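Local coordinates for spore germination protein GerM (Bacillus subtilis subsp. subtilis str. 168, PDB 6GZB) that is of unknown molecular function but affects both sporulation and germination, and carries two GerMN domains in tandem, at residues M53-L58 / L179-G184; E76-Q81 / T148-I153; R101-A106 / V140-W145. All blocks are in the same frame, centred on the assembly; numbering follows the deposited sequence.

Contact 1 (M53-L58 / L179-G184); sequences MRELYL and LSRKDG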
ATOM      1  N   MET A  53       5.265 -14.653  -7.929  1.00 33.19           N
ATOM      2  CA  MET A  53       5.601 -13.454  -7.172  1.00 34.77           C
ATOM      3  C   MET A  53       4.347 -12.907  -6.490  1.00 37.57           C
ATOM      4  O   MET A  53       3.337 -12.681  -7.135  1.00 35.31           O
ATOM      5  CB  MET A  53       6.196 -12.392  -8.102  1.00 33.12           C
ATOM      6  CG  MET A  53       7.532 -12.780  -8.732  1.00 31.90           C
ATOM      7  SD  MET A  53       8.718 -13.432  -7.540  1.00 36.00           S
ATOM      8  CE  MET A  53       9.203 -11.942  -6.679  1.00 35.31           C
ATOM      9  N   ARG A  54       4.412 -12.715  -5.180  1.00 30.71           N
ATOM     10  CA  ARG A  54       3.232 -12.367  -4.397  1.00 35.03           C
ATOM     11  C   ARG A  54       3.543 -11.224  -3.425  1.00 32.35           C
ATOM     12  O   ARG A  54       4.611 -11.188  -2.826  1.00 28.62           O
ATOM     13  CB  ARG A  54       2.745 -13.596  -3.624  1.00 35.86           C
ATOM     14  CG  ARG A  54       1.311 -13.498  -3.155  1.00 42.15           C
ATOM     15  CD  ARG A  54       0.366 -13.611  -4.337  1.00 51.31           C
ATOM     16  NE  ARG A  54       0.324 -14.976  -4.848  1.00 46.97           N
ATOM     17  CZ  ARG A  54      -0.209 -15.324  -6.014  1.00 54.91           C
ATOM     18  NH1 ARG A  54      -0.709 -14.400  -6.823  1.00 52.14           N
ATOM     19  NH2 ARG A  54      -0.244 -16.599  -6.368  1.00 51.45           N
ATOM     20  N   GLU A  55       2.592 -10.316  -3.243  1.00 32.33           N
ATOM     21  CA  GLU A  55       2.735  -9.263  -2.240  1.00 30.19           C
ATOM     22  C   GLU A  55       2.558  -9.851  -0.842  1.00 29.29           C
ATOM     23  O   GLU A  55       1.552 -10.498  -0.550  1.00 31.25           O
ATOM     24  CB  GLU A  55       1.722  -8.138  -2.475  1.00 32.64           C
ATOM     25  CG  GLU A  55       2.015  -7.237  -3.668  1.00 32.42           C
ATOM     26  CD  GLU A  55       0.963  -6.136  -3.857  1.00 44.02           C
ATOM     27  OE1 GLU A  55       0.079  -5.955  -2.979  1.00 34.94           O
ATOM     28  OE2 GLU A  55       1.045  -5.417  -4.871  1.00 43.98           O
ATOM     29  N   LEU A  56       3.561  -9.660   0.006  1.00 31.01           N
ATOM     30  CA  LEU A  56       3.409  -9.900   1.435  1.00 29.43           C
ATOM     31  C   LEU A  56       3.566  -8.581   2.176  1.00 24.50           C
ATOM     32  O   LEU A  56       4.569  -7.887   2.016  1.00 28.36           O
ATOM     33  CB  LEU A  56       4.445 -10.904   1.934  1.00 32.01           C
ATOM     34  CG  LEU A  56       4.483 -12.257   1.231  1.00 32.65           C
ATOM     35  CD1 LEU A  56       5.604 -13.102   1.825  1.00 36.69           C
ATOM     36  CD2 LEU A  56       3.148 -12.975   1.349  1.00 30.81           C
ATOM     37  N   TYR A  57       2.578  -8.246   2.999  1.00 23.22           N
ATOM     38  CA  TYR A  57       2.620  -6.999   3.743  1.00 24.29           C
ATOM     39  C   TYR A  57       3.315  -7.216   5.082  1.00 26.25           C
ATOM     40  O   TYR A  57       2.711  -7.633   6.078  1.00 25.53           O
ATOM     41  CB  TYR A  57       1.214  -6.391   3.880  1.00 28.98           C
ATOM     42  CG  TYR A  57       0.786  -5.689   2.603  1.00 26.72           C
ATOM     43  CD1 TYR A  57       0.378  -6.421   1.497  1.00 28.00           C
ATOM     44  CD2 TYR A  57       1.019  -4.335   2.426  1.00 21.97           C
ATOM     45  CE1 TYR A  57       0.095  -5.803   0.288  1.00 24.12           C
ATOM     46  CE2 TYR A  57       0.741  -3.713   1.223  1.00 25.65           C
ATOM     47  CZ  TYR A  57       0.296  -4.454   0.150  1.00 22.61           C
ATOM     48  OH  TYR A  57       0.033  -3.827  -1.057  1.00 24.99           O
ATOM     49  N   LEU A  58       4.625  -7.001   5.057  1.00 25.20           N
ATOM     50  CA  LEU A  58       5.470  -7.229   6.217  1.00 25.46           C
ATOM     51  C   LEU A  58       5.646  -5.929   6.990  1.00 22.13           C
ATOM     52  O   LEU A  58       5.142  -4.879   6.583  1.00 25.35           O
ATOM     53  CB  LEU A  58       6.836  -7.766   5.760  1.00 26.00           C
ATOM     54  CG  LEU A  58       6.777  -9.024   4.896  1.00 26.26           C
ATOM     55  CD1 LEU A  58       8.159  -9.383   4.380  1.00 29.51           C
ATOM     56  CD2 LEU A  58       6.168 -10.192   5.663  1.00 32.24           C
ATOM     57  N   LEU A 179     -14.309  -4.689   5.910  1.00 35.27           N
ATOM     58  CA  LEU A 179     -12.882  -4.435   6.159  1.00 31.82           C
ATOM     59  C   LEU A 179     -12.123  -4.501   4.839  1.00 32.04           C
ATOM     60  O   LEU A 179     -12.110  -5.545   4.183  1.00 28.84           O
ATOM     61  CB  LEU A 179     -12.322  -5.490   7.105  1.00 35.90           C
ATOM     62  CG  LEU A 179     -11.229  -5.115   8.106  1.00 38.69           C
ATOM     63  CD1 LEU A 179     -10.502  -6.364   8.567  1.00 32.13           C
ATOM     64  CD2 LEU A 179     -10.259  -4.107   7.546  1.00 41.98           C
ATOM     65  N   SER A 180     -11.491  -3.394   4.455  1.00 28.63           N
ATOM     66  CA  SER A 180     -10.832  -3.302   3.155  1.00 26.41           C
ATOM     67  C   SER A 180      -9.661  -2.323   3.182  1.00 23.98           C
ATOM     68  O   SER A 180      -9.336  -1.750   4.232  1.00 24.36           O
ATOM     69  CB  SER A 180     -11.844  -2.858   2.094  1.00 27.61           C
ATOM     70  OG  SER A 180     -12.066  -1.464   2.170  1.00 26.33           O
ATOM     71  N   ARG A 181      -9.043  -2.117   2.021  1.00 25.32           N
ATOM     72  CA  ARG A 181      -7.928  -1.179   1.895  1.00 28.50           C
ATOM     73  C   ARG A 181      -8.359   0.240   2.202  1.00 28.86           C
ATOM     74  O   ARG A 181      -7.532   1.081   2.537  1.00 27.80           O
ATOM     75  CB  ARG A 181      -7.299  -1.249   0.503  1.00 26.25           C
ATOM     76  CG  ARG A 181      -6.572  -2.555   0.245  1.00 29.18           C
ATOM     77  CD  ARG A 181      -5.648  -2.521  -0.974  1.00 27.43           C
ATOM     78  NE  ARG A 181      -4.898  -3.773  -1.070  1.00 22.63           N
ATOM     79  CZ  ARG A 181      -3.826  -3.972  -1.830  1.00 24.39           C
ATOM     80  NH1 ARG A 181      -3.344  -3.003  -2.592  1.00 30.56           N
ATOM     81  NH2 ARG A 181      -3.230  -5.153  -1.818  1.00 27.92           N
ATOM     82  N   LYS A 182      -9.662   0.497   2.143  1.00 33.67           N
ATOM     83  CA  LYS A 182     -10.180   1.839   2.393  1.00 29.44           C
ATOM     84  C   LYS A 182     -10.150   2.177   3.878  1.00 25.23           C
ATOM     85  O   LYS A 182     -10.244   3.341   4.257  1.00 28.24           O
ATOM     86  CB  LYS A 182     -11.605   1.992   1.855  1.00 37.13           C
ATOM     87  CG  LYS A 182     -11.687   2.029   0.340  1.00 40.37           C
ATOM     88  CD  LYS A 182     -13.129   1.953  -0.133  1.00 51.60           C
ATOM     89  CE  LYS A 182     -13.227   2.206  -1.627  1.00 58.70           C
ATOM     90  NZ  LYS A 182     -14.644   2.265  -2.074  1.00 76.22           N
ATOM     91  N   ASP A 183     -10.009   1.161   4.716  1.00 22.56           N
ATOM     92  CA  ASP A 183      -9.794   1.379   6.142  1.00 23.47           C
ATOM     93  C   ASP A 183      -8.369   1.863   6.459  1.00 24.22           C
ATOM     94  O   ASP A 183      -8.049   2.188   7.596  1.00 30.80           O
ATOM     95  CB  ASP A 183     -10.135   0.103   6.896  1.00 26.70           C
ATOM     96  CG  ASP A 183     -11.627  -0.218   6.829  1.00 34.24           C
ATOM     97  OD1 ASP A 183     -12.401   0.544   7.438  1.00 34.12           O
ATOM     98  OD2 ASP A 183     -12.033  -1.171   6.120  1.00 32.78           O
ATOM     99  N   GLY A 184      -7.546   1.997   5.428  1.00 24.12           N
ATOM    100  CA  GLY A 184      -6.279   2.714   5.553  1.00 23.99           C
ATOM    101  C   GLY A 184      -5.134   1.807   5.954  1.00 25.84           C
ATOM    102  O   GLY A 184      -5.303   0.594   6.141  1.00 23.50           O
TER
HETATM  103  O   HOH W   1      -1.245  -3.731  -4.432  1.00 31.63           O
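Glu55 and Arg181 meet through a long salt bridge, with Glu55 OE1 3.6 Å from Arg181 NH2. The carboxylate and guanidinium planes lie only 25° apart, and OE1 comes up at the guanidinium edge, near its plane. A water closes the other half of the pairing: it donates to Glu55 OE2 and, lying in the guanidinium plane, accepts from Arg181 NH1 at 2.9 Å from water oxygen to NH1. The two flat groups are thus joined directly on one side and through solvent on the other. Tyr57, two residues further along the strand and pointing the same way, stands across this pair. Its ring plane is turned 73° from the guanidinium, and its OH lies 3.6 Å from Arg181 NH2. That hydroxyl donates to Glu55 OE1, 2.9 Å from OH to OE1, from 51° out of the carboxylate plane, so OE1 is shared between a phenol and a cation, which should limit rotation of the carboxylate. Arg181 spans the gap with a chain extended from CG to NE, which is needed because the nearest CA atoms, those of Tyr57 and Arg181, are 12.2 Å apart. At the root of this long arm, Ser180 OG accepts from Lys182 N in an ST turn, and Ser180 N donates to Asp183 OD2; both bonds brace the short 3-10 turn. The stronger polar partners of Arg181 lie at the end of helix 136-147 and just past it: NH2 donates to Trp145 O and NE to Thr148 OG1. The guanidinium therefore ties three elements together, strand 51-60, the C-terminal end of helix 136-147 and the loop that leads on to strand 198-208, while strand 65-73 pairs with strand 51-60.

Contact 2 (E76-Q81 / T148-I153); sequences ESTAKQ and TQFSSI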
ATOM      1  N   GLU A  76      -2.691 -24.423  -4.658  1.00 61.86           N
ATOM      2  CA  GLU A  76      -4.108 -24.499  -4.997  1.00 74.04           C
ATOM      3  C   GLU A  76      -4.929 -23.475  -4.219  1.00 60.96           C
ATOM      4  O   GLU A  76      -6.028 -23.114  -4.628  1.00 60.33           O
ATOM      5  CB  GLU A  76      -4.629 -25.908  -4.723  1.00 86.21           C
ATOM      6  CG  GLU A  76      -3.934 -26.982  -5.550  1.00106.66           C
ATOM      7  CD  GLU A  76      -4.134 -26.797  -7.047  1.00108.93           C
ATOM      8  OE1 GLU A  76      -5.108 -26.125  -7.443  1.00117.07           O
ATOM      9  OE2 GLU A  76      -3.313 -27.319  -7.829  1.00 98.74           O
ATOM     10  N   SER A  77      -4.360 -22.972  -3.128  1.00 56.99           N
ATOM     11  CA  SER A  77      -5.041 -22.005  -2.271  1.00 50.11           C
ATOM     12  C   SER A  77      -4.119 -20.832  -1.956  1.00 37.64           C
ATOM     13  O   SER A  77      -3.459 -20.778  -0.910  1.00 38.10           O
ATOM     14  CB  SER A  77      -5.516 -22.674  -0.981  1.00 56.98           C
ATOM     15  OG  SER A  77      -4.590 -23.648  -0.545  1.00 52.02           O
ATOM     16  N   THR A  78      -4.063 -19.903  -2.898  1.00 36.94           N
ATOM     17  CA  THR A  78      -3.048 -18.855  -2.899  1.00 41.51           C
ATOM     18  C   THR A  78      -3.285 -17.820  -1.798  1.00 37.90           C
ATOM     19  O   THR A  78      -2.335 -17.332  -1.191  1.00 34.93           O
ATOM     20  CB  THR A  78      -3.003 -18.141  -4.260  1.00 40.54           C
ATOM     21  OG1 THR A  78      -4.332 -17.758  -4.652  1.00 49.17           O
ATOM     22  CG2 THR A  78      -2.396 -19.060  -5.311  1.00 40.42           C
ATOM     23  N   ALA A  79      -4.549 -17.508  -1.534  1.00 36.85           N
ATOM     24  CA  ALA A  79      -4.900 -16.558  -0.494  1.00 31.73           C
ATOM     25  C   ALA A  79      -4.474 -17.084   0.864  1.00 36.05           C
ATOM     26  O   ALA A  79      -3.867 -16.368   1.661  1.00 32.85           O
ATOM     27  CB  ALA A  79      -6.393 -16.294  -0.512  1.00 32.90           C
ATOM     28  N   LYS A  80      -4.781 -18.346   1.120  1.00 34.96           N
ATOM     29  CA  LYS A  80      -4.340 -19.004   2.341  1.00 35.29           C
ATOM     30  C   LYS A  80      -2.816 -19.049   2.421  1.00 27.90           C
ATOM     31  O   LYS A  80      -2.217 -18.812   3.474  1.00 34.08           O
ATOM     32  CB  LYS A  80      -4.912 -20.418   2.394  1.00 37.66           C
ATOM     33  CG  LYS A  80      -4.289 -21.299   3.455  1.00 38.57           C
ATOM     34  CD  LYS A  80      -4.876 -22.697   3.366  1.00 44.70           C
ATOM     35  CE  LYS A  80      -4.294 -23.604   4.437  1.00 44.46           C
ATOM     36  NZ  LYS A  80      -5.252 -24.667   4.827  1.00 58.76           N
ATOM     37  N   GLN A  81      -2.184 -19.353   1.301  1.00 34.26           N
ATOM     38  CA  GLN A  81      -0.734 -19.472   1.272  1.00 38.07           C
ATOM     39  C   GLN A  81      -0.085 -18.133   1.603  1.00 37.24           C
ATOM     40  O   GLN A  81       0.884 -18.073   2.356  1.00 32.20           O
ATOM     41  CB  GLN A  81      -0.274 -19.942  -0.103  1.00 36.30           C
ATOM     42  CG  GLN A  81       1.228 -20.154  -0.198  1.00 36.71           C
ATOM     43  CD  GLN A  81       1.691 -20.261  -1.625  1.00 39.07           C
ATOM     44  OE1 GLN A  81       1.235 -19.519  -2.497  1.00 40.00           O
ATOM     45  NE2 GLN A  81       2.581 -21.212  -1.883  1.00 43.97           N
ATOM     46  N   THR A 148      -6.370  -8.691  -0.100  1.00 28.27           N
ATOM     47  CA  THR A 148      -7.041  -7.897  -1.125  1.00 26.23           C
ATOM     48  C   THR A 148      -6.183  -7.633  -2.344  1.00 26.07           C
ATOM     49  O   THR A 148      -6.620  -6.957  -3.277  1.00 26.75           O
ATOM     50  CB  THR A 148      -7.563  -6.552  -0.569  1.00 25.43           C
ATOM     51  OG1 THR A 148      -6.527  -5.872   0.142  1.00 27.65           O
ATOM     52  CG2 THR A 148      -8.741  -6.801   0.372  1.00 30.61           C
ATOM     53  N   GLN A 149      -4.981  -8.197  -2.381  1.00 26.46           N
ATOM     54  CA  GLN A 149      -4.194  -8.133  -3.613  1.00 32.67           C
ATOM     55  C   GLN A 149      -4.834  -8.983  -4.717  1.00 29.37           C
ATOM     56  O   GLN A 149      -4.574  -8.778  -5.889  1.00 28.77           O
ATOM     57  CB  GLN A 149      -2.747  -8.580  -3.378  1.00 27.74           C
ATOM     58  CG  GLN A 149      -2.552 -10.084  -3.320  1.00 27.42           C
ATOM     59  CD  GLN A 149      -1.139 -10.449  -2.918  1.00 33.04           C
ATOM     60  OE1 GLN A 149      -0.235 -10.421  -3.745  1.00 31.54           O
ATOM     61  NE2 GLN A 149      -0.934 -10.755  -1.637  1.00 27.93           N
ATOM     62  N   PHE A 150      -5.624  -9.974  -4.325  1.00 31.26           N
ATOM     63  CA  PHE A 150      -6.267 -10.869  -5.276  1.00 28.76           C
ATOM     64  C   PHE A 150      -7.563 -10.268  -5.807  1.00 33.27           C
ATOM     65  O   PHE A 150      -8.320  -9.617  -5.072  1.00 33.04           O
ATOM     66  CB  PHE A 150      -6.569 -12.202  -4.607  1.00 34.99           C
ATOM     67  CG  PHE A 150      -5.358 -12.901  -4.087  1.00 34.07           C
ATOM     68  CD1 PHE A 150      -4.533 -13.606  -4.942  1.00 37.86           C
ATOM     69  CD2 PHE A 150      -5.046 -12.867  -2.736  1.00 33.86           C
ATOM     70  CE1 PHE A 150      -3.414 -14.265  -4.462  1.00 43.83           C
ATOM     71  CE2 PHE A 150      -3.920 -13.510  -2.250  1.00 33.68           C
ATOM     72  CZ  PHE A 150      -3.090 -14.193  -3.119  1.00 40.24           C
ATOM     73  N   SER A 151      -7.815 -10.335  -7.009  1.00 37.17           N
ATOM     74  CA  SER A 151      -8.945  -9.673  -7.664  1.00 43.50           C
ATOM     75  C   SER A 151     -10.284 -10.213  -7.153  1.00 29.72           C
ATOM     76  O   SER A 151     -11.298  -9.530  -7.222  1.00 40.74           O
ATOM     77  CB  SER A 151      -8.848  -9.811  -9.184  1.00 37.32           C
ATOM     78  OG  SER A 151      -8.946 -11.165  -9.561  1.00 54.56           O
ATOM     79  N   SER A 152     -10.273 -11.555  -6.645  1.00 35.48           N
ATOM     80  CA  SER A 152     -11.481 -12.170  -6.111  1.00 36.82           C
ATOM     81  C   SER A 152     -11.789 -11.719  -4.681  1.00 39.48           C
ATOM     82  O   SER A 152     -12.830 -12.075  -4.144  1.00 37.70           O
ATOM     83  CB  SER A 152     -11.350 -13.691  -6.139  1.00 42.73           C
ATOM     84  OG  SER A 152     -10.312 -14.138  -5.275  1.00 50.95           O
ATOM     85  N   ILE A 153     -10.887 -10.951  -4.071  1.00 37.47           N
ATOM     86  CA  ILE A 153     -11.085 -10.481  -2.701  1.00 33.49           C
ATOM     87  C   ILE A 153     -10.992  -8.956  -2.617  1.00 31.43           C
ATOM     88  O   ILE A 153      -9.953  -8.367  -2.934  1.00 32.23           O
ATOM     89  CB  ILE A 153     -10.044 -11.098  -1.754  1.00 30.22           C
ATOM     90  CG1 ILE A 153     -10.091 -12.623  -1.829  1.00 32.03           C
ATOM     91  CG2 ILE A 153     -10.305 -10.668  -0.322  1.00 31.51           C
ATOM     92  CD1 ILE A 153      -8.906 -13.307  -1.182  1.00 32.04           C
TER
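Thr78 and Ala79, in the first turn of helix 78-84, rest on Phe150 and Ile153, which begin and end a type I beta turn between helix 136-147 and strand 155-160. The contact is a helix start packed against a turn within the first GerMN domain. Ser77 occupies the N-cap position, although its side chain makes no capping bond; its carbonyl O accepts from Gln81 N and opens the helical bonding. Thr78 comes next and is directed at the aromatic ring: its OG1 lies 3.6 Å from Phe150 CE1, with CB of Thr78 just behind. A chi1 of 49° sets OG1 between the backbone N and the carbonyl carbon, on the side where the ring lies. The backbone of Thr78 also takes part, its O standing 3.8 Å from Phe150 CZ. Ala79 follows, and its small side chain lets the ring come right up to the main chain, with Phe150 CE2 3.7 Å from Ala79 CA. Arg54 of strand 51-60 touches both Thr78 and Phe150, and Val112 of strand 110-114 packs on Ala79. One face of the Phe150 ring is covered by its neighbour Gln149, whose CG sits 3.7 Å above the ring plane, offset toward the rim. Beside the ring, Ala79 CB meets the tip of Ile153, CB to CD1 4.0 Å.

Contact 3 (R101-A106 / V140-W145); sequences RAVLPA and VQSVTW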
ATOM      1  N   ARG A 101      10.267  -7.764   9.154  1.00 28.95           N
ATOM      2  CA  ARG A 101       9.904  -8.901   9.995  1.00 31.28           C
ATOM      3  C   ARG A 101       8.514  -9.420   9.642  1.00 29.90           C
ATOM      4  O   ARG A 101       7.708  -8.705   9.055  1.00 26.32           O
ATOM      5  CB  ARG A 101       9.958  -8.523  11.482  1.00 30.73           C
ATOM      6  CG  ARG A 101       8.970  -7.449  11.913  1.00 31.05           C
ATOM      7  CD  ARG A 101       9.078  -7.159  13.414  1.00 35.13           C
ATOM      8  NE  ARG A 101       8.433  -5.903  13.833  1.00 35.70           N
ATOM      9  CZ  ARG A 101       7.300  -5.827  14.536  1.00 32.46           C
ATOM     10  NH1 ARG A 101       6.646  -6.921  14.879  1.00 34.66           N
ATOM     11  NH2 ARG A 101       6.801  -4.652  14.874  1.00 33.11           N
ATOM     12  N   ALA A 102       8.266 -10.688   9.968  1.00 28.22           N
ATOM     13  CA  ALA A 102       6.971 -11.304   9.764  1.00 24.86           C
ATOM     14  C   ALA A 102       5.952 -10.725  10.735  1.00 25.77           C
ATOM     15  O   ALA A 102       6.291  -9.903  11.587  1.00 34.84           O
ATOM     16  CB  ALA A 102       7.078 -12.805   9.925  1.00 33.89           C
ATOM     17  N   VAL A 103       4.698 -11.128  10.590  1.00 30.24           N
ATOM     18  CA  VAL A 103       3.587 -10.375  11.180  1.00 29.70           C
ATOM     19  C   VAL A 103       2.771 -11.210  12.169  1.00 24.97           C
ATOM     20  O   VAL A 103       2.435 -10.753  13.256  1.00 29.19           O
ATOM     21  CB  VAL A 103       2.640  -9.854  10.082  1.00 28.05           C
ATOM     22  CG1 VAL A 103       1.440  -9.147  10.696  1.00 35.27           C
ATOM     23  CG2 VAL A 103       3.378  -8.914   9.151  1.00 29.88           C
ATOM     24  N   LEU A 104       2.375 -12.401  11.753  1.00 28.40           N
ATOM     25  CA  LEU A 104       1.537 -13.250  12.592  1.00 29.15           C
ATOM     26  C   LEU A 104       2.405 -14.062  13.547  1.00 32.89           C
ATOM     27  O   LEU A 104       3.540 -14.413  13.215  1.00 37.77           O
ATOM     28  CB  LEU A 104       0.698 -14.184  11.729  1.00 32.00           C
ATOM     29  CG  LEU A 104      -0.223 -13.482  10.733  1.00 32.67           C
ATOM     30  CD1 LEU A 104      -0.912 -14.496   9.831  1.00 29.16           C
ATOM     31  CD2 LEU A 104      -1.233 -12.607  11.467  1.00 32.11           C
ATOM     32  N   PRO A 105       1.886 -14.338  14.753  1.00 35.28           N
ATOM     33  CA  PRO A 105       2.641 -15.080  15.764  1.00 32.62           C
ATOM     34  C   PRO A 105       2.982 -16.492  15.312  1.00 35.75           C
ATOM     35  O   PRO A 105       2.253 -17.084  14.513  1.00 31.47           O
ATOM     36  CB  PRO A 105       1.693 -15.110  16.962  1.00 32.56           C
ATOM     37  CG  PRO A 105       0.773 -13.946  16.752  1.00 35.51           C
ATOM     38  CD  PRO A 105       0.591 -13.864  15.270  1.00 32.48           C
ATOM     39  N   ALA A 106       4.104 -17.013  15.803  1.00 43.01           N
ATOM     40  CA  ALA A 106       4.567 -18.350  15.438  1.00 36.57           C
ATOM     41  C   ALA A 106       3.483 -19.386  15.681  1.00 34.02           C
ATOM     42  O   ALA A 106       2.709 -19.282  16.635  1.00 34.87           O
ATOM     43  CB  ALA A 106       5.820 -18.712  16.227  1.00 35.25           C
ATOM     44  N   VAL A 140      -3.894  -6.307  11.527  1.00 24.71           N
ATOM     45  CA  VAL A 140      -5.154  -6.165  10.787  1.00 26.36           C
ATOM     46  C   VAL A 140      -4.901  -5.642   9.373  1.00 24.85           C
ATOM     47  O   VAL A 140      -5.457  -6.145   8.402  1.00 25.39           O
ATOM     48  CB  VAL A 140      -6.132  -5.202  11.492  1.00 26.60           C
ATOM     49  CG1 VAL A 140      -7.421  -5.072  10.686  1.00 28.20           C
ATOM     50  CG2 VAL A 140      -6.447  -5.691  12.897  1.00 29.36           C
ATOM     51  N   GLN A 141      -4.053  -4.628   9.263  1.00 23.02           N
ATOM     52  CA  GLN A 141      -3.756  -4.021   7.971  1.00 23.12           C
ATOM     53  C   GLN A 141      -2.985  -4.973   7.067  1.00 25.98           C
ATOM     54  O   GLN A 141      -3.272  -5.055   5.868  1.00 20.97           O
ATOM     55  CB  GLN A 141      -2.975  -2.725   8.162  1.00 25.04           C
ATOM     56  CG  GLN A 141      -3.805  -1.606   8.764  1.00 25.78           C
ATOM     57  CD  GLN A 141      -2.975  -0.473   9.321  1.00 31.53           C
ATOM     58  OE1 GLN A 141      -1.743  -0.478   9.222  1.00 26.19           O
ATOM     59  NE2 GLN A 141      -3.648   0.518   9.906  1.00 22.60           N
ATOM     60  N   SER A 142      -2.027  -5.699   7.645  1.00 23.45           N
ATOM     61  CA  SER A 142      -1.243  -6.680   6.897  1.00 25.29           C
ATOM     62  C   SER A 142      -2.125  -7.757   6.266  1.00 25.71           C
ATOM     63  O   SER A 142      -2.045  -8.038   5.071  1.00 26.59           O
ATOM     64  CB  SER A 142      -0.210  -7.339   7.810  1.00 26.27           C
ATOM     65  OG  SER A 142       0.456  -8.402   7.145  1.00 26.89           O
ATOM     66  N   VAL A 143      -2.967  -8.366   7.083  1.00 27.70           N
ATOM     67  CA  VAL A 143      -3.872  -9.395   6.612  1.00 24.41           C
ATOM     68  C   VAL A 143      -4.813  -8.835   5.547  1.00 24.71           C
ATOM     69  O   VAL A 143      -5.003  -9.435   4.493  1.00 23.50           O
ATOM     70  CB  VAL A 143      -4.690  -9.980   7.782  1.00 23.01           C
ATOM     71  CG1 VAL A 143      -5.811 -10.856   7.265  1.00 28.92           C
ATOM     72  CG2 VAL A 143      -3.787 -10.768   8.712  1.00 28.82           C
ATOM     73  N   THR A 144      -5.340  -7.646   5.799  1.00 23.61           N
ATOM     74  CA  THR A 144      -6.292  -7.032   4.889  1.00 25.83           C
ATOM     75  C   THR A 144      -5.656  -6.750   3.536  1.00 27.03           C
ATOM     76  O   THR A 144      -6.234  -7.047   2.494  1.00 26.50           O
ATOM     77  CB  THR A 144      -6.876  -5.731   5.470  1.00 23.20           C
ATOM     78  OG1 THR A 144      -7.564  -6.022   6.695  1.00 24.95           O
ATOM     79  CG2 THR A 144      -7.861  -5.110   4.490  1.00 24.87           C
ATOM     80  N   TRP A 145      -4.466  -6.161   3.550  1.00 25.64           N
ATOM     81  CA  TRP A 145      -3.836  -5.747   2.309  1.00 24.46           C
ATOM     82  C   TRP A 145      -3.259  -6.945   1.569  1.00 25.60           C
ATOM     83  O   TRP A 145      -3.279  -6.987   0.332  1.00 24.79           O
ATOM     84  CB  TRP A 145      -2.762  -4.688   2.555  1.00 24.21           C
ATOM     85  CG  TRP A 145      -3.325  -3.320   2.747  1.00 27.38           C
ATOM     86  CD1 TRP A 145      -4.136  -2.910   3.760  1.00 25.81           C
ATOM     87  CD2 TRP A 145      -3.148  -2.189   1.894  1.00 27.74           C
ATOM     88  NE1 TRP A 145      -4.504  -1.609   3.574  1.00 26.63           N
ATOM     89  CE2 TRP A 145      -3.900  -1.130   2.446  1.00 28.37           C
ATOM     90  CE3 TRP A 145      -2.426  -1.962   0.721  1.00 27.43           C
ATOM     91  CZ2 TRP A 145      -3.970   0.132   1.853  1.00 25.64           C
ATOM     92  CZ3 TRP A 145      -2.492  -0.699   0.129  1.00 24.17           C
ATOM     93  CH2 TRP A 145      -3.265   0.324   0.691  1.00 27.60           C
TER
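Helix 136-147 of the first GerMN domain is covered on one flank by the irregular chain that leads from strand 100-101 to strand 110-114, and Val103 and Leu104 of this linker pack on Ser142 and Val143 of the helix. All four residues are buried. Val103 points toward the helix and straddles Ser142 with both methyls: CG2 lies 3.6 Å from Ser142 OG, and CG1 lies 3.8 Å from Ser142 CB. The valine takes a chi1 of 176°, which puts CG1 beside its carbonyl carbon and CG2 beside its backbone N, so the fork of the side chain opens onto the serine. The backbones are close here, with 7.4 Å between the CA atoms of Val103 and Ser142, a spacing that the small serine side chain allows. Leu104 reaches the helix by the end of its side chain alone. Its CD2 comes within 4.2 Å of Val143 CG2, and the two side chains cross at about a right angle, one methyl to one methyl. Phe124 of strand 119-124 touches both Leu104 and Val143, while Ile139, one turn earlier on the helix, lies against Val103 and Leu104. The linker backbone is bonded on another side, Val103 to Leu86 and Leu104 to Leu86 and Gln88. The serine hydroxyl makes a hydrogen bond to Tyr57 O of strand 51-60. Across the contact itself no hydrogen bond forms: against the helix the linker is held by methyl packing and shape, and the burial of Ser142 OG beside the valine methyls is consistent with the strand supplying its partner.

Contact 3 uses helix 136-147 and contact 2 the loop after it; contact 1 uses strand 51-60, and its Arg181 bonds to both the helix end and that loop. Contact 3 is the fully buried one, built from van der Waals packing with no hydrogen bond across it; contact 2 is also apolar in the main but partly buried, and contact 1, likewise partly buried, relies on charge, a phenol and a water. Contacts 1 and 3 meet through Arg181 and Ser142. Contacts 1 and 2 join through Arg181 and through Glu55 O, which accepts from Gln149 NE2. Contacts 2 and 3 are linked by sequence alone, segment 148-153 following closely on segment 140-145.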